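Local atomic coordinates of rhamnose ABC transporter, rhamnose-binding protein (Actinomyces odontolyticus ATCC 17982, PDB entry 5BQ3), a protein that probably binds carbohydrate, with rhamnose the presumed sugar, as the solute-binding component of an ABC transporter. Residues A[158-163]-A[221-226]; A[225-230]-A[243-248]. One frame throughout, in Å; residues are numbered along the deposited sequence.

Along the chain, 158-163 takes in the last two residues of strand 153-159 and the loop after it; helix 165-180, strand 187-194, helix 199-212 and strand 218-221 follow before contact 1 closes this 57-residue excursion at 221-226. Contact 2 starts where contact 1 ends, sharing Val225 and Gly226, and closes a shorter loop of 12 residues when 243-248 packs against helix 224-236. The loops follow one another, so neither lies inside the other. The contact centres are about 9 Å apart. Together they tie three neighbouring strands of one parallel sheet, 153-159, 218-221 and 244-247, to the first turns of helix 224-236; Ser221 connects the two through backbone hydrogen bonds to Thr246 and Leu248.

Contact 1: residues A[158-163]-A[221-226]; sequences LSATAN and SPTTVG
The peptide plane that carries Leu158 O is approached in its own plane by Ser221 OG, with Pro222 CD off one face and Thr223 CG2 displaced toward the other. The hydroxyl donates to Leu158 O at 2.7 Å, with a C=O...donor angle of 147°. Ser221 CA, 3.3 Å from the same Leu158 O, adds a CA-H...O contact, so a single residue meets the carbonyl twice. Pro222 CD stands 3.5 Å from Leu158 O and its ring continues past Ser159, whereas Thr223 CG2 lies 3.8 Å from Ser159 C. The Leu158 side chain extends with CG anti to the backbone N (chi1 -164°), and its CD2 reaches Gly226 CA at 3.8 Å; glycine presents no side chain to this methyl. Here strands 153-159 and 218-221, adjacent in the parallel sheet of a periplasmic-binding-protein domain, both finish, and the second turns into helix 224-236. The turn is an inverse gamma turn centred on Pro222, with a weak bond from Thr223 N to Ser221 O. Thr223 is the N-cap: OG1 is anti to the backbone N and accepts weakly from the N-H groups of Val225 and Gly226, the latter nearly straight at 167°. Asp197 also hydrogen-bonds to this hydroxyl, which is thus shared between two weak bonds from the helix end and a carboxylate in a loop outside the two segments. The methyl of Thr223 is turned to 158-163 instead, and the Ala160 and Thr223 CB atoms are 4.3 Å apart.

Contact 2: residues A[225-230]-A[243-248]; sequences VGIAAT and VFLTGL
Ile227 and Leu245 supply most of the apolar packing, their side chains crossing at a slant with Ile227 CG1 3.9 Å from Leu245 CD2. The other leucine branch, CD1, meets Thr230 CG2 at 3.7 Å, so Leu245 is touched by residues one helical turn apart. A second group of contacts sets methyls against backbone: Ile227 CD1 is 3.6 Å from Thr246 C and equally close to Gly247 N, Ile227 CG2 is 3.4 Å from Leu248 O, and Leu245 CD2 returns to Ile227 O at 3.5 Å. An alanine at Ile227 would probably open a gap over Thr246 and Gly247 and take from Leu245 the contact it makes with CG1. No hydrogen bond joins the two segments; within the helix, Thr230 OG1 donates to Gly226 O at 2.7 Å and Thr230 N reaches that oxygen from the opposite face of its carbonyl plane. Helix and strand run nearly antiparallel, at 165° with axes 9.1 Å apart, as expected for the helix and second strand of a beta-alpha-beta unit begun by strand 218-221. With the Thr230 hydroxyl paired inside the helix, the helix is held on this strand by apolar and van der Waals contact.

Contact 1: residues A[158-163]-A[221-226]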
loop_
_atom_site.group_PDB
_atom_site.type_symbol
_atom_site.label_atom_id
_atom_site.label_comp_id
_atom_site.label_asym_id
_atom_site.label_seq_id
_atom_site.Cartn_x
_atom_site.Cartn_y
_atom_site.Cartn_z
ATOM N N LEU A 158 0.661 -9.793 -15.817
ATOM C CA LEU A 158 -0.637 -10.320 -15.398
ATOM C C LEU A 158 -1.198 -9.351 -14.360
ATOM O O LEU A 158 -0.893 -9.453 -13.167
ATOM C CB LEU A 158 -0.529 -11.764 -14.857
ATOM C CG LEU A 158 -1.854 -12.545 -14.751
ATOM C CD1 LEU A 158 -1.694 -13.952 -15.240
ATOM C CD2 LEU A 158 -2.379 -12.559 -13.333
ATOM N N SER A 159 -1.980 -8.372 -14.837
ATOM C CA SER A 159 -2.565 -7.311 -14.023
ATOM C C SER A 159 -3.948 -7.698 -13.456
ATOM O O SER A 159 -4.403 -8.830 -13.645
ATOM C CB SER A 159 -2.678 -6.042 -14.859
ATOM O OG SER A 159 -2.940 -4.914 -14.042
ATOM N N ALA A 160 -4.603 -6.752 -12.747
ATOM C CA ALA A 160 -5.938 -6.907 -12.164
ATOM C C ALA A 160 -6.993 -6.677 -13.266
ATOM O O ALA A 160 -6.945 -7.374 -14.277
ATOM C CB ALA A 160 -6.110 -5.926 -11.014
ATOM N N THR A 161 -7.931 -5.719 -13.097
ATOM C CA THR A 161 -8.907 -5.388 -14.144
ATOM C C THR A 161 -8.220 -4.493 -15.176
ATOM O O THR A 161 -7.206 -3.861 -14.866
ATOM C CB THR A 161 -10.169 -4.711 -13.580
ATOM O OG1 THR A 161 -9.800 -3.647 -12.705
ATOM C CG2 THR A 161 -11.100 -5.676 -12.883
ATOM N N ALA A 162 -8.778 -4.426 -16.393
ATOM C CA ALA A 162 -8.251 -3.605 -17.482
ATOM C C ALA A 162 -8.292 -2.097 -17.162
ATOM O O ALA A 162 -7.425 -1.355 -17.625
ATOM C CB ALA A 162 -9.028 -3.882 -18.755
ATOM N N ASN A 163 -9.280 -1.665 -16.366
ATOM C CA ASN A 163 -9.513 -0.270 -15.971
ATOM C C ASN A 163 -8.960 0.069 -14.562
ATOM O O ASN A 163 -9.235 1.165 -14.061
ATOM C CB ASN A 163 -11.018 0.057 -16.043
ATOM C CG ASN A 163 -11.932 -1.112 -15.727
ATOM O OD1 ASN A 163 -12.067 -1.535 -14.569
ATOM N ND2 ASN A 163 -12.590 -1.647 -16.748
ATOM N N SER A 221 3.314 -9.652 -11.760
ATOM C CA SER A 221 1.913 -9.585 -11.361
ATOM C C SER A 221 1.710 -8.484 -10.313
ATOM O O SER A 221 1.899 -8.724 -9.119
ATOM C CB SER A 221 1.413 -10.939 -10.875
ATOM O OG SER A 221 0.030 -11.066 -11.158
ATOM N N PRO A 222 1.337 -7.250 -10.743
ATOM C CA PRO A 222 1.144 -6.161 -9.769
ATOM C C PRO A 222 -0.218 -6.251 -9.054
ATOM O O PRO A 222 -0.934 -5.254 -8.931
ATOM C CB PRO A 222 1.278 -4.905 -10.634
ATOM C CG PRO A 222 0.798 -5.327 -11.985
ATOM C CD PRO A 222 1.056 -6.796 -12.125
ATOM N N THR A 223 -0.556 -7.459 -8.558
ATOM C CA THR A 223 -1.809 -7.791 -7.867
ATOM C C THR A 223 -1.569 -8.996 -6.942
ATOM O O THR A 223 -0.992 -9.997 -7.373
ATOM C CB THR A 223 -2.966 -8.033 -8.885
ATOM O OG1 THR A 223 -4.075 -8.663 -8.236
ATOM C CG2 THR A 223 -2.543 -8.854 -10.100
ATOM N N THR A 224 -2.010 -8.893 -5.676
ATOM C CA THR A 224 -1.859 -9.953 -4.669
ATOM C C THR A 224 -2.680 -11.201 -5.036
ATOM O O THR A 224 -2.279 -12.317 -4.697
ATOM C CB THR A 224 -2.237 -9.447 -3.269
ATOM O OG1 THR A 224 -3.595 -9.010 -3.267
ATOM C CG2 THR A 224 -1.317 -8.330 -2.778
ATOM N N VAL A 225 -3.814 -11.008 -5.733
ATOM C CA VAL A 225 -4.706 -12.086 -6.174
ATOM C C VAL A 225 -4.079 -12.785 -7.390
ATOM O O VAL A 225 -4.070 -14.018 -7.452
ATOM C CB VAL A 225 -6.147 -11.579 -6.477
ATOM C CG1 VAL A 225 -7.086 -12.738 -6.803
ATOM C CG2 VAL A 225 -6.705 -10.750 -5.321
ATOM N N GLY A 226 -3.565 -11.988 -8.327
ATOM C CA GLY A 226 -2.936 -12.457 -9.555
ATOM C C GLY A 226 -1.661 -13.244 -9.346
ATOM O O GLY A 226 -1.490 -14.294 -9.968
#

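Contact 2: residues A[225-230]-A[243-248]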
loop_
_atom_site.group_PDB
_atom_site.type_symbol
_atom_site.label_atom_id
_atom_site.label_comp_id
_atom_site.label_asym_id
_atom_site.label_seq_id
_atom_site.Cartn_x
_atom_site.Cartn_y
_atom_site.Cartn_z
ATOM N N VAL A 225 -3.814 -11.008 -5.733
ATOM C CA VAL A 225 -4.706 -12.086 -6.174
ATOM C C VAL A 225 -4.079 -12.785 -7.390
ATOM O O VAL A 225 -4.070 -14.018 -7.452
ATOM C CB VAL A 225 -6.147 -11.579 -6.477
ATOM C CG1 VAL A 225 -7.086 -12.738 -6.803
ATOM C CG2 VAL A 225 -6.705 -10.750 -5.321
ATOM N N GLY A 226 -3.565 -11.988 -8.327
ATOM C CA GLY A 226 -2.936 -12.457 -9.555
ATOM C C GLY A 226 -1.661 -13.244 -9.346
ATOM O O GLY A 226 -1.490 -14.294 -9.968
ATOM N N ILE A 227 -0.764 -12.754 -8.464
ATOM C CA ILE A 227 0.524 -13.388 -8.146
ATOM C C ILE A 227 0.313 -14.743 -7.434
ATOM O O ILE A 227 1.097 -15.663 -7.657
ATOM C CB ILE A 227 1.461 -12.429 -7.344
ATOM C CG1 ILE A 227 2.943 -12.864 -7.451
ATOM C CG2 ILE A 227 1.009 -12.233 -5.890
ATOM C CD1 ILE A 227 3.979 -11.818 -7.046
ATOM N N ALA A 228 -0.753 -14.865 -6.618
ATOM C CA ALA A 228 -1.098 -16.078 -5.873
ATOM C C ALA A 228 -1.576 -17.189 -6.808
ATOM O O ALA A 228 -1.163 -18.341 -6.646
ATOM C CB ALA A 228 -2.165 -15.769 -4.837
ATOM N N ALA A 229 -2.432 -16.837 -7.794
ATOM C CA ALA A 229 -2.987 -17.767 -8.778
ATOM C C ALA A 229 -1.931 -18.211 -9.800
ATOM O O ALA A 229 -1.967 -19.359 -10.241
ATOM C CB ALA A 229 -4.169 -17.131 -9.485
ATOM N N THR A 230 -0.992 -17.311 -10.168
ATOM C CA THR A 230 0.093 -17.601 -11.113
ATOM C C THR A 230 1.114 -18.534 -10.446
ATOM O O THR A 230 1.627 -19.439 -11.106
ATOM C CB THR A 230 0.734 -16.303 -11.636
ATOM O OG1 THR A 230 -0.294 -15.423 -12.077
ATOM C CG2 THR A 230 1.689 -16.546 -12.800
ATOM N N VAL A 243 10.357 -20.489 -15.263
ATOM C CA VAL A 243 9.709 -19.195 -15.481
ATOM C C VAL A 243 9.623 -18.497 -14.119
ATOM O O VAL A 243 8.998 -19.023 -13.192
ATOM C CB VAL A 243 8.324 -19.316 -16.189
ATOM C CG1 VAL A 243 7.623 -17.962 -16.291
ATOM C CG2 VAL A 243 8.459 -19.947 -17.571
ATOM N N PHE A 244 10.285 -17.336 -13.997
ATOM C CA PHE A 244 10.321 -16.542 -12.769
ATOM C C PHE A 244 9.012 -15.791 -12.548
ATOM O O PHE A 244 8.367 -15.378 -13.506
ATOM C CB PHE A 244 11.492 -15.543 -12.802
ATOM C CG PHE A 244 12.858 -16.180 -12.763
ATOM C CD1 PHE A 244 13.490 -16.438 -11.550
ATOM C CD2 PHE A 244 13.525 -16.506 -13.938
ATOM C CE1 PHE A 244 14.755 -17.032 -11.515
ATOM C CE2 PHE A 244 14.790 -17.100 -13.903
ATOM C CZ PHE A 244 15.395 -17.359 -12.691
ATOM N N LEU A 245 8.621 -15.613 -11.283
ATOM C CA LEU A 245 7.410 -14.881 -10.948
ATOM C C LEU A 245 7.700 -13.868 -9.854
ATOM O O LEU A 245 8.206 -14.211 -8.786
ATOM C CB LEU A 245 6.245 -15.812 -10.551
ATOM C CG LEU A 245 4.959 -15.120 -10.063
ATOM C CD1 LEU A 245 4.248 -14.375 -11.182
ATOM C CD2 LEU A 245 4.037 -16.095 -9.422
ATOM N N THR A 246 7.359 -12.616 -10.139
ATOM C CA THR A 246 7.527 -11.498 -9.224
ATOM C C THR A 246 6.330 -10.543 -9.389
ATOM O O THR A 246 5.460 -10.762 -10.240
ATOM C CB THR A 246 8.906 -10.834 -9.431
ATOM O OG1 THR A 246 9.120 -9.877 -8.398
ATOM C CG2 THR A 246 9.064 -10.185 -10.793
ATOM N N GLY A 247 6.287 -9.525 -8.545
ATOM C CA GLY A 247 5.230 -8.527 -8.545
ATOM C C GLY A 247 4.921 -8.071 -7.142
ATOM O O GLY A 247 5.835 -7.894 -6.332
ATOM N N LEU A 248 3.627 -7.896 -6.847
ATOM C CA LEU A 248 3.158 -7.457 -5.535
ATOM C C LEU A 248 2.289 -8.536 -4.909
ATOM O O LEU A 248 1.265 -8.892 -5.482
ATOM C CB LEU A 248 2.401 -6.118 -5.638
ATOM C CG LEU A 248 3.118 -4.975 -6.365
ATOM C CD1 LEU A 248 2.143 -3.928 -6.789
ATOM C CD2 LEU A 248 4.205 -4.350 -5.507
#